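Local coordinates for protein glucose 1-dehydrogenase (Haloferax mediterranei, PDB 2B5W) that catalyses the zinc-dependent oxidation of D-glucose to gluconolactone, using NADP(+) in preference to NAD(+), as a homodimer, at residues 224-228 with 229-233; 35-39 with 40-44; 89-93 with 94-98. The protein carries 1 engineered substitution. All blocks are in the same frame, centred on the assembly; numbering follows the deposited sequence.

Interaction 1: residues 224-228 with 229-233; sequences TYVDS and RQTPV. With NAP (NADP nicotinamide-adenine-dinucleotide phosphate), chain I.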
loop_
_atom_site.group_PDB
_atom_site.type_symbol
_atom_site.label_atom_id
_atom_site.label_comp_id
_atom_site.label_asym_id
_atom_site.label_seq_id
_atom_site.Cartn_x
_atom_site.Cartn_y
_atom_site.Cartn_z
ATOM N N THR A 224 -20.188 -12.013 -10.100
ATOM C CA THR A 224 -21.356 -11.708 -9.302
ATOM C C THR A 224 -21.566 -10.215 -9.193
ATOM O O THR A 224 -20.660 -9.453 -8.778
ATOM C CB THR A 224 -21.188 -12.298 -7.897
ATOM O OG1 THR A 224 -21.176 -13.733 -7.939
ATOM C CG2 THR A 224 -22.358 -11.877 -6.992
ATOM N N TYR A 225 -22.782 -9.778 -9.505
ATOM C CA TYR A 225 -23.201 -8.397 -9.372
ATOM C C TYR A 225 -23.598 -8.087 -7.938
ATOM O O TYR A 225 -24.454 -8.765 -7.352
ATOM C CB TYR A 225 -24.350 -8.045 -10.358
ATOM C CG TYR A 225 -25.038 -6.727 -10.072
ATOM C CD1 TYR A 225 -24.328 -5.531 -10.018
ATOM C CD2 TYR A 225 -26.421 -6.648 -9.833
ATOM C CE1 TYR A 225 -24.951 -4.324 -9.743
ATOM C CE2 TYR A 225 -27.030 -5.464 -9.562
ATOM C CZ TYR A 225 -26.305 -4.279 -9.512
ATOM O OH TYR A 225 -26.911 -3.083 -9.251
ATOM N N VAL A 226 -22.913 -7.120 -7.351
ATOM C CA VAL A 226 -23.175 -6.665 -5.983
ATOM C C VAL A 226 -23.776 -5.278 -6.053
ATOM O O VAL A 226 -23.152 -4.292 -6.430
ATOM C CB VAL A 226 -21.884 -6.687 -5.097
ATOM C CG1 VAL A 226 -22.239 -6.301 -3.653
ATOM C CG2 VAL A 226 -21.240 -8.029 -5.148
ATOM N N ASP A 227 -25.059 -5.194 -5.697
ATOM C CA ASP A 227 -25.749 -3.942 -5.661
ATOM C C ASP A 227 -25.506 -3.322 -4.299
ATOM O O ASP A 227 -25.880 -3.899 -3.302
ATOM C CB ASP A 227 -27.246 -4.217 -5.856
ATOM C CG ASP A 227 -28.091 -2.989 -5.827
ATOM O OD1 ASP A 227 -27.649 -1.851 -5.517
ATOM O OD2 ASP A 227 -29.316 -3.077 -6.176
ATOM N N SER A 228 -24.833 -2.184 -4.282
ATOM C CA SER A 228 -24.399 -1.536 -3.055
ATOM C C SER A 228 -25.556 -1.022 -2.204
ATOM O O SER A 228 -25.383 -0.753 -1.025
ATOM C CB SER A 228 -23.477 -0.381 -3.363
ATOM O OG SER A 228 -24.081 0.673 -4.065
ATOM N N ARG A 229 -26.714 -0.852 -2.830
ATOM C CA ARG A 229 -27.942 -0.476 -2.094
ATOM C C ARG A 229 -28.460 -1.615 -1.219
ATOM O O ARG A 229 -29.179 -1.401 -0.245
ATOM C CB ARG A 229 -28.987 -0.036 -3.095
ATOM C CG ARG A 229 -28.567 1.181 -3.947
ATOM C CD ARG A 229 -29.488 1.492 -5.066
ATOM N NE ARG A 229 -29.580 0.351 -5.963
ATOM C CZ ARG A 229 -30.478 0.225 -6.918
ATOM N NH1 ARG A 229 -31.358 1.185 -7.139
ATOM N NH2 ARG A 229 -30.470 -0.863 -7.675
ATOM N N GLN A 230 -28.110 -2.834 -1.578
ATOM C CA GLN A 230 -28.405 -4.034 -0.819
ATOM C C GLN A 230 -27.281 -4.481 0.102
ATOM O O GLN A 230 -27.521 -4.864 1.265
ATOM C CB GLN A 230 -28.679 -5.168 -1.780
ATOM C CG GLN A 230 -29.872 -4.943 -2.679
ATOM C CD GLN A 230 -31.158 -4.870 -1.894
ATOM O OE1 GLN A 230 -31.376 -5.669 -0.975
ATOM N NE2 GLN A 230 -31.992 -3.898 -2.222
ATOM N N THR A 231 -26.061 -4.481 -0.436
ATOM C CA THR A 231 -24.894 -4.981 0.250
ATOM C C THR A 231 -23.777 -3.955 0.157
ATOM O O THR A 231 -23.114 -3.868 -0.874
ATOM C CB THR A 231 -24.431 -6.286 -0.385
ATOM O OG1 THR A 231 -25.491 -7.250 -0.370
ATOM C CG2 THR A 231 -23.298 -6.916 0.435
ATOM N N PRO A 232 -23.558 -3.178 1.217
ATOM C CA PRO A 232 -22.402 -2.288 1.292
ATOM C C PRO A 232 -21.116 -3.071 1.318
ATOM O O PRO A 232 -21.091 -4.233 1.651
ATOM C CB PRO A 232 -22.592 -1.559 2.631
ATOM C CG PRO A 232 -24.038 -1.763 2.994
ATOM C CD PRO A 232 -24.413 -3.080 2.423
ATOM N N VAL A 233 -20.042 -2.388 0.951
ATOM C CA VAL A 233 -18.742 -3.004 0.802
ATOM C C VAL A 233 -18.339 -3.734 2.095
ATOM O O VAL A 233 -17.851 -4.849 2.055
ATOM C CB VAL A 233 -17.684 -1.971 0.355
ATOM C CG1 VAL A 233 -16.259 -2.590 0.390
ATOM C CG2 VAL A 233 -17.989 -1.434 -1.054
HETATM P PA NAP I . -17.861 6.388 -14.417
HETATM O O1A NAP I . -18.444 7.602 -13.870
HETATM O O2A NAP I . -18.340 6.069 -15.840
HETATM O O5B NAP I . -18.198 5.135 -13.519
HETATM C C5B NAP I . -18.300 5.164 -12.121
HETATM C C4B NAP I . -19.345 4.103 -11.850
HETATM O O4B NAP I . -19.365 3.868 -10.460
HETATM C C3B NAP I . -20.766 4.509 -12.286
HETATM O O3B NAP I . -21.338 3.602 -13.215
HETATM C C2B NAP I . -21.548 4.551 -10.972
HETATM O O2B NAP I . -22.858 4.012 -11.040
HETATM C C1B NAP I . -20.705 3.697 -10.056
HETATM N N9A NAP I . -20.840 4.113 -8.673
HETATM C C8A NAP I . -20.558 5.354 -8.153
HETATM N N7A NAP I . -20.823 5.330 -6.833
HETATM C C5A NAP I . -21.320 4.088 -6.515
HETATM C C6A NAP I . -21.768 3.487 -5.335
HETATM N N6A NAP I . -21.851 4.153 -4.164
HETATM N N1A NAP I . -22.198 2.180 -5.362
HETATM C C2A NAP I . -22.169 1.445 -6.528
HETATM N N3A NAP I . -21.733 2.026 -7.706
HETATM C C4A NAP I . -21.304 3.311 -7.690
HETATM O O3 NAP I . -16.285 6.542 -14.589
HETATM P PN NAP I . -15.180 5.583 -15.283
HETATM O O1N NAP I . -15.506 4.137 -15.121
HETATM O O2N NAP I . -14.747 6.096 -16.622
HETATM O O5D NAP I . -14.167 6.024 -14.129
HETATM C C5D NAP I . -14.248 5.452 -12.839
HETATM C C4D NAP I . -13.445 6.273 -11.832
HETATM O O4D NAP I . -12.064 6.185 -12.194
HETATM C C3D NAP I . -13.799 7.762 -11.819
HETATM O O3D NAP I . -13.821 8.264 -10.497
HETATM C C2D NAP I . -12.677 8.385 -12.641
HETATM O O2D NAP I . -12.446 9.749 -12.403
HETATM C C1D NAP I . -11.499 7.495 -12.247
HETATM N N1N NAP I . -10.409 7.386 -13.224
HETATM C C2N NAP I . -9.158 7.487 -12.697
HETATM C C3N NAP I . -8.072 7.308 -13.505
HETATM C C7N NAP I . -6.745 7.255 -12.806
HETATM O O7N NAP I . -5.684 7.276 -13.707
HETATM N N7N NAP I . -6.686 7.200 -11.447
HETATM C C4N NAP I . -8.200 7.065 -14.878
HETATM C C5N NAP I . -9.483 6.954 -15.399
HETATM C C6N NAP I . -10.594 7.090 -14.554
HETATM P P2B NAP I . -24.173 4.953 -11.393
HETATM O O1X NAP I . -24.130 5.445 -12.746
HETATM O O2X NAP I . -25.347 3.991 -11.120
HETATM O O3X NAP I . -24.219 6.126 -10.408
#
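Arg229 folds back over the chain to take hold of Asp227, two residues earlier. Its CB lies 3.3 Å from Asp227 OD1, and CG and CD climb past the same oxygen. A bend at chi3 (-59°) then turns the guanidinium onto the carboxylate. Arg229 NE gives Asp227 OD1 an almost straight bond (3.0 Å, 177°); the oxygen lies in the guanidinium plane and accepts through its syn lone pair, while Arg229 NH2 reaches Asp227 OD2 at 2.9 Å. The grip is side-on, one nitrogen to each oxygen, though the two planes are twisted 33° apart. NH2 also pairs with Asp209.

The backbone N of Arg229 approaches Asp227 OD1 from above the carboxylate plane, at 3.0 Å, which closes an Asx turn. Asp227 O takes two further amides, Gln230 N from above the carbonyl plane and Thr231 N within it at 2.9 Å, so the chain coils tightly as it leaves strand 224-227. Val226 CG1 packs against Thr231 CB, the side chains crossing at about a right angle, and Thr231 O, buried without a polar partner, meets the CA of Ser228.

Ser228 sits at the edge of the cofactor's adenine, where its OG donates to N1A of NADP at 2.7 Å. Since N1 of adenine is an acceptor, a hydroxyl donor here matches the base, and the ion pair of Asp227 and Arg229 probably steadies the turn that presents it.

Interaction 2: residues 35-39 with 40-44; sequences VGVCG and TDHEV. Engineered in segment 35-39: Cys38 (natural residue Asp). With ZN (zinc ion), chain B; NAP (NADP nicotinamide-adenine-dinucleotide phosphate), chain I.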
loop_
_atom_site.group_PDB
_atom_site.type_symbol
_atom_site.label_atom_id
_atom_site.label_comp_id
_atom_site.label_asym_id
_atom_site.label_seq_id
_atom_site.Cartn_x
_atom_site.Cartn_y
_atom_site.Cartn_z
ATOM N N VAL A 35 -11.264 8.378 -31.062
ATOM C CA VAL A 35 -10.935 8.842 -29.722
ATOM C C VAL A 35 -12.073 8.468 -28.801
ATOM O O VAL A 35 -13.239 8.754 -29.075
ATOM C CB VAL A 35 -10.695 10.365 -29.661
ATOM C CG1 VAL A 35 -10.230 10.766 -28.286
ATOM C CG2 VAL A 35 -9.725 10.787 -30.715
ATOM N N GLY A 36 -11.765 7.756 -27.735
ATOM C CA GLY A 36 -12.728 7.364 -26.748
ATOM C C GLY A 36 -13.133 8.465 -25.798
ATOM O O GLY A 36 -12.475 9.494 -25.681
ATOM N N VAL A 37 -14.259 8.242 -25.134
ATOM C CA VAL A 37 -14.795 9.126 -24.105
ATOM C C VAL A 37 -14.902 8.318 -22.813
ATOM O O VAL A 37 -15.273 7.152 -22.820
ATOM C CB VAL A 37 -16.162 9.627 -24.533
ATOM C CG1 VAL A 37 -16.824 10.457 -23.436
ATOM C CG2 VAL A 37 -16.074 10.436 -25.833
ATOM N N CYS A 38 -14.447 8.857 -21.687
ATOM C CA CYS A 38 -14.659 8.178 -20.400
ATOM C C CYS A 38 -15.087 9.187 -19.354
ATOM O O CYS A 38 -15.275 10.365 -19.652
ATOM C CB CYS A 38 -13.430 7.412 -19.911
ATOM S SG CYS A 38 -12.132 8.424 -19.144
ATOM N N GLY A 39 -15.216 8.713 -18.122
ATOM C CA GLY A 39 -15.681 9.570 -17.047
ATOM C C GLY A 39 -14.823 10.811 -16.904
ATOM O O GLY A 39 -15.320 11.893 -16.612
ATOM N N THR A 40 -13.523 10.659 -17.105
ATOM C CA THR A 40 -12.633 11.802 -17.047
ATOM C C THR A 40 -13.090 12.918 -17.972
ATOM O O THR A 40 -12.983 14.096 -17.646
ATOM C CB THR A 40 -11.176 11.394 -17.423
ATOM O OG1 THR A 40 -10.712 10.326 -16.562
ATOM C CG2 THR A 40 -10.219 12.565 -17.151
ATOM N N ASP A 41 -13.478 12.581 -19.195
ATOM C CA ASP A 41 -13.982 13.607 -20.145
ATOM C C ASP A 41 -15.222 14.329 -19.631
ATOM O O ASP A 41 -15.378 15.540 -19.816
ATOM C CB ASP A 41 -14.341 12.961 -21.499
ATOM C CG ASP A 41 -13.130 12.521 -22.244
ATOM O OD1 ASP A 41 -12.845 11.302 -22.235
ATOM O OD2 ASP A 41 -12.418 13.383 -22.803
ATOM N N HIS A 42 -16.126 13.588 -19.013
ATOM C CA HIS A 42 -17.324 14.226 -18.496
ATOM C C HIS A 42 -16.924 15.142 -17.332
ATOM O O HIS A 42 -17.480 16.218 -17.192
ATOM C CB HIS A 42 -18.336 13.171 -18.093
ATOM C CG HIS A 42 -18.892 12.412 -19.261
ATOM N ND1 HIS A 42 -19.841 12.947 -20.104
ATOM C CD2 HIS A 42 -18.627 11.166 -19.731
ATOM C CE1 HIS A 42 -20.157 12.056 -21.029
ATOM N NE2 HIS A 42 -19.450 10.961 -20.821
ATOM N N GLU A 43 -15.946 14.723 -16.531
ATOM C CA GLU A 43 -15.477 15.554 -15.401
ATOM C C GLU A 43 -14.850 16.852 -15.924
ATOM O O GLU A 43 -15.095 17.919 -15.385
ATOM C CB GLU A 43 -14.500 14.777 -14.513
ATOM C CG GLU A 43 -15.108 13.585 -13.789
ATOM C CD GLU A 43 -14.065 12.601 -13.269
ATOM O OE1 GLU A 43 -12.940 13.035 -12.930
ATOM O OE2 GLU A 43 -14.367 11.383 -13.210
ATOM N N VAL A 44 -14.076 16.773 -17.009
ATOM C CA VAL A 44 -13.495 17.965 -17.637
ATOM C C VAL A 44 -14.593 18.891 -18.171
ATOM O O VAL A 44 -14.470 20.118 -18.106
ATOM C CB VAL A 44 -12.528 17.586 -18.819
ATOM C CG1 VAL A 44 -12.113 18.817 -19.625
ATOM C CG2 VAL A 44 -11.291 16.864 -18.300
HETATM ZN ZN ZN B . -10.296 7.880 -20.397
HETATM P PA NAP I . -17.861 6.388 -14.417
HETATM O O1A NAP I . -18.444 7.602 -13.870
HETATM O O2A NAP I . -18.340 6.069 -15.840
HETATM O O5B NAP I . -18.198 5.135 -13.519
HETATM C C5B NAP I . -18.300 5.164 -12.121
HETATM C C4B NAP I . -19.345 4.103 -11.850
HETATM O O4B NAP I . -19.365 3.868 -10.460
HETATM C C3B NAP I . -20.766 4.509 -12.286
HETATM O O3B NAP I . -21.338 3.602 -13.215
HETATM C C2B NAP I . -21.548 4.551 -10.972
HETATM O O2B NAP I . -22.858 4.012 -11.040
HETATM C C1B NAP I . -20.705 3.697 -10.056
HETATM N N9A NAP I . -20.840 4.113 -8.673
HETATM C C8A NAP I . -20.558 5.354 -8.153
HETATM N N7A NAP I . -20.823 5.330 -6.833
HETATM C C5A NAP I . -21.320 4.088 -6.515
HETATM C C6A NAP I . -21.768 3.487 -5.335
HETATM N N6A NAP I . -21.851 4.153 -4.164
HETATM N N1A NAP I . -22.198 2.180 -5.362
HETATM C C2A NAP I . -22.169 1.445 -6.528
HETATM N N3A NAP I . -21.733 2.026 -7.706
HETATM C C4A NAP I . -21.304 3.311 -7.690
HETATM O O3 NAP I . -16.285 6.542 -14.589
HETATM P PN NAP I . -15.180 5.583 -15.283
HETATM O O1N NAP I . -15.506 4.137 -15.121
HETATM O O2N NAP I . -14.747 6.096 -16.622
HETATM O O5D NAP I . -14.167 6.024 -14.129
HETATM C C5D NAP I . -14.248 5.452 -12.839
HETATM C C4D NAP I . -13.445 6.273 -11.832
HETATM O O4D NAP I . -12.064 6.185 -12.194
HETATM C C3D NAP I . -13.799 7.762 -11.819
HETATM O O3D NAP I . -13.821 8.264 -10.497
HETATM C C2D NAP I . -12.677 8.385 -12.641
HETATM O O2D NAP I . -12.446 9.749 -12.403
HETATM C C1D NAP I . -11.499 7.495 -12.247
HETATM N N1N NAP I . -10.409 7.386 -13.224
HETATM C C2N NAP I . -9.158 7.487 -12.697
HETATM C C3N NAP I . -8.072 7.308 -13.505
HETATM C C7N NAP I . -6.745 7.255 -12.806
HETATM O O7N NAP I . -5.684 7.276 -13.707
HETATM N N7N NAP I . -6.686 7.200 -11.447
HETATM C C4N NAP I . -8.200 7.065 -14.878
HETATM C C5N NAP I . -9.483 6.954 -15.399
HETATM C C6N NAP I . -10.594 7.090 -14.554
HETATM P P2B NAP I . -24.173 4.953 -11.393
HETATM O O1X NAP I . -24.130 5.445 -12.746
HETATM O O2X NAP I . -25.347 3.991 -11.120
HETATM O O3X NAP I . -24.219 6.126 -10.408
#
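Two torsions set up the start of helix 39-46: Cys38 SG stands between its own backbone N and carbonyl carbon (chi1 79°), and Asp41 CG points anti to its carbonyl carbon (chi1 -70°), swinging the carboxylate back toward Cys38. Asp41 OD1 then accepts from Cys38 N through its anti lone pair (3.0 Å, 165°). Cys38 and Asp41 form a capping box, its return bond, from Thr40 N to Cys38 SG, being weak; the N-cap is the engineered Cys38, an aspartate in the natural enzyme. Cys38 O adds weak bonds to the amides of Asp41 and His42, and Gly39 O receives Glu43 N at 2.9 Å as the first firm helical turn.

Val37 CG1 packs against Asp41 CB and, 3.7 Å away, His42 NE2, tying the chain just before Cys38 to the flank of the helix. With an alanine in place of Asp41, Cys38 N is likely to lose its acceptor, and the zinc-binding residue would be held by a weaker cap.

Around this corner the active site assembles. Cys38 SG binds the zinc ion at 2.3 Å, alongside His63 and Glu64. Thr40, which binds substrate, brings OG1 beside Cys38 SG and the nicotinamide ring. Gly39 N donates to O2N of the NADP pyrophosphate at 3.1 Å, and a CB on Gly39 would clash with the bridging O3. The extended end of Glu43 brings OE2 to the nicotinamide ribose hydroxyl O2D, which donates to it at 2.6 Å. The sulfur of the engineered Cys38 on zinc, an amide on phosphate and a carboxylate on ribose thus come from one helix start, and the Gly39 amide, at the positive end of the helix dipole, would probably ease the negative charge of the pyrophosphate.

Interaction 3: residues 89-93 with 94-98; sequences RPPAS and GTNEY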
loop_
_atom_site.group_PDB
_atom_site.type_symbol
_atom_site.label_atom_id
_atom_site.label_comp_id
_atom_site.label_asym_id
_atom_site.label_seq_id
_atom_site.Cartn_x
_atom_site.Cartn_y
_atom_site.Cartn_z
ATOM N N ARG A 89 2.588 15.121 -20.846
ATOM C CA ARG A 89 3.628 15.908 -21.520
ATOM C C ARG A 89 4.221 16.873 -20.504
ATOM O O ARG A 89 3.577 17.242 -19.514
ATOM C CB ARG A 89 3.043 16.667 -22.704
ATOM C CG ARG A 89 2.455 15.768 -23.772
ATOM C CD ARG A 89 3.467 15.002 -24.605
ATOM N NE ARG A 89 2.822 14.207 -25.635
ATOM C CZ ARG A 89 2.308 12.983 -25.427
ATOM N NH1 ARG A 89 2.399 12.392 -24.264
ATOM N NH2 ARG A 89 1.713 12.365 -26.409
ATOM N N PRO A 90 5.444 17.311 -20.760
ATOM C CA PRO A 90 6.107 18.232 -19.827
ATOM C C PRO A 90 5.351 19.528 -19.668
ATOM O O PRO A 90 4.727 20.007 -20.637
ATOM C CB PRO A 90 7.489 18.467 -20.465
ATOM C CG PRO A 90 7.620 17.571 -21.576
ATOM C CD PRO A 90 6.315 16.919 -21.878
ATOM N N PRO A 91 5.393 20.101 -18.468
ATOM C CA PRO A 91 4.695 21.357 -18.188
ATOM C C PRO A 91 5.478 22.555 -18.770
ATOM O O PRO A 91 6.490 22.368 -19.442
ATOM C CB PRO A 91 4.684 21.407 -16.659
ATOM C CG PRO A 91 5.922 20.746 -16.285
ATOM C CD PRO A 91 6.140 19.626 -17.290
ATOM N N ALA A 92 4.995 23.748 -18.456
ATOM C CA ALA A 92 5.544 24.994 -19.004
ATOM C C ALA A 92 7.019 25.192 -18.608
ATOM O O ALA A 92 7.794 25.722 -19.394
ATOM C CB ALA A 92 4.671 26.196 -18.556
ATOM N N SER A 93 7.393 24.702 -17.429
ATOM C CA SER A 93 8.768 24.753 -16.918
ATOM C C SER A 93 9.739 23.817 -17.639
ATOM O O SER A 93 10.933 23.822 -17.368
ATOM C CB SER A 93 8.771 24.401 -15.422
ATOM O OG SER A 93 8.152 23.142 -15.161
ATOM N N GLY A 94 9.223 22.983 -18.530
ATOM C CA GLY A 94 10.036 22.111 -19.328
ATOM C C GLY A 94 10.207 20.776 -18.620
ATOM O O GLY A 94 9.405 20.409 -17.752
ATOM N N THR A 95 11.265 20.071 -18.981
ATOM C CA THR A 95 11.465 18.715 -18.517
ATOM C C THR A 95 11.820 18.703 -17.026
ATOM O O THR A 95 12.116 19.742 -16.403
ATOM C CB THR A 95 12.518 18.009 -19.360
ATOM O OG1 THR A 95 12.471 16.587 -19.132
ATOM C CG2 THR A 95 13.940 18.423 -18.925
ATOM N N ASN A 96 11.692 17.526 -16.440
ATOM C CA ASN A 96 11.999 17.315 -15.035
ATOM C C ASN A 96 12.386 15.842 -14.832
ATOM O O ASN A 96 12.366 15.079 -15.777
ATOM C CB ASN A 96 10.824 17.779 -14.152
ATOM C CG ASN A 96 9.520 17.015 -14.431
ATOM O OD1 ASN A 96 9.547 15.804 -14.559
ATOM N ND2 ASN A 96 8.391 17.727 -14.443
ATOM N N GLU A 97 12.738 15.464 -13.605
ATOM C CA GLU A 97 13.205 14.120 -13.304
ATOM C C GLU A 97 12.213 13.026 -13.744
ATOM O O GLU A 97 12.624 11.923 -14.118
ATOM C CB GLU A 97 13.478 13.982 -11.801
ATOM C CG GLU A 97 12.250 14.131 -10.906
ATOM C CD GLU A 97 12.559 13.797 -9.468
ATOM O OE1 GLU A 97 12.565 14.738 -8.672
ATOM O OE2 GLU A 97 12.813 12.614 -9.143
ATOM N N TYR A 98 10.927 13.331 -13.664
ATOM C CA TYR A 98 9.922 12.298 -13.977
ATOM C C TYR A 98 9.928 12.000 -15.456
ATOM O O TYR A 98 9.875 10.842 -15.866
ATOM C CB TYR A 98 8.547 12.699 -13.454
ATOM C CG TYR A 98 8.584 12.862 -11.955
ATOM C CD1 TYR A 98 8.717 14.102 -11.390
ATOM C CD2 TYR A 98 8.533 11.755 -11.132
ATOM C CE1 TYR A 98 8.771 14.259 -10.035
ATOM C CE2 TYR A 98 8.601 11.887 -9.766
ATOM C CZ TYR A 98 8.722 13.152 -9.218
ATOM O OH TYR A 98 8.775 13.320 -7.851
#
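The flat amide of Asn96 meets the Pro91 ring obliquely, ND2 coming to 4.1 Å from Pro91 CD. A second flat group, the Tyr98 ring, carries Glu97 CG on one face, 3.5 Å above its plane and offset toward the rim; Ala107 and Pro108 of its own chain, and Asn266 of the second subunit, pack on this tyrosine.

Between the two segments the chain doubles back through a type I turn from Pro91 to Gly94, with Ala92 and Ser93 at its corners. Gly94 N closes it on Pro91 O (2.9 Å, 156°), arriving from well above the carbonyl plane. Gly94 then takes a positive phi (91°), where any CB would run into Ser93 O, so only glycine fits comfortably. Its own carbonyl points back into the proline pair: Gly94 O lies 3.4 Å from Pro91 CD and 3.8 Å from Pro90 CB, buried against carbon with no polar partner.

Asn96, two residues past the turn, leads into helix 97-100. With CG standing between backbone N and carbonyl carbon (chi1 61°), Asn96 OD1 accepts a weak bond from Tyr98 N at 3.0 Å and another bond from Phe99 N, while ND2 donates to Met111 O. Thr95 OG1 reaches forward to Glu100.

The whole is a type I turn led in by two prolines, running into an asparagine N-cap. It lies on an outer loop of the GroES-like domain, probably matching the lobe that binds a structural zinc in many alcohol dehydrogenases; residues 89-98 hold no cysteine, and no second zinc is seen in the crystal structures.

Along the chain the order is interaction 2, interaction 3, interaction 1. The first two belong to the GroES-like catalytic domain, their centres 24 Å apart: residues 35-44 run from strand 27-37 of its sheet into helix 39-46, while residues 89-98 form a peripheral loop. Interaction 1 takes in strand 224-227, an outermost strand of the parallel Rossmann-type sheet, and the turn after it, and lies 43 Å from interaction 3 between centres, across the chain's middle. Interactions 1 and 2 do not touch, being about 17 Å apart at their nearest atoms, yet both bind NADP, one at the adenine and the other at the pyrophosphate and nicotinamide ribose. The cofactor thus bridges the two domains.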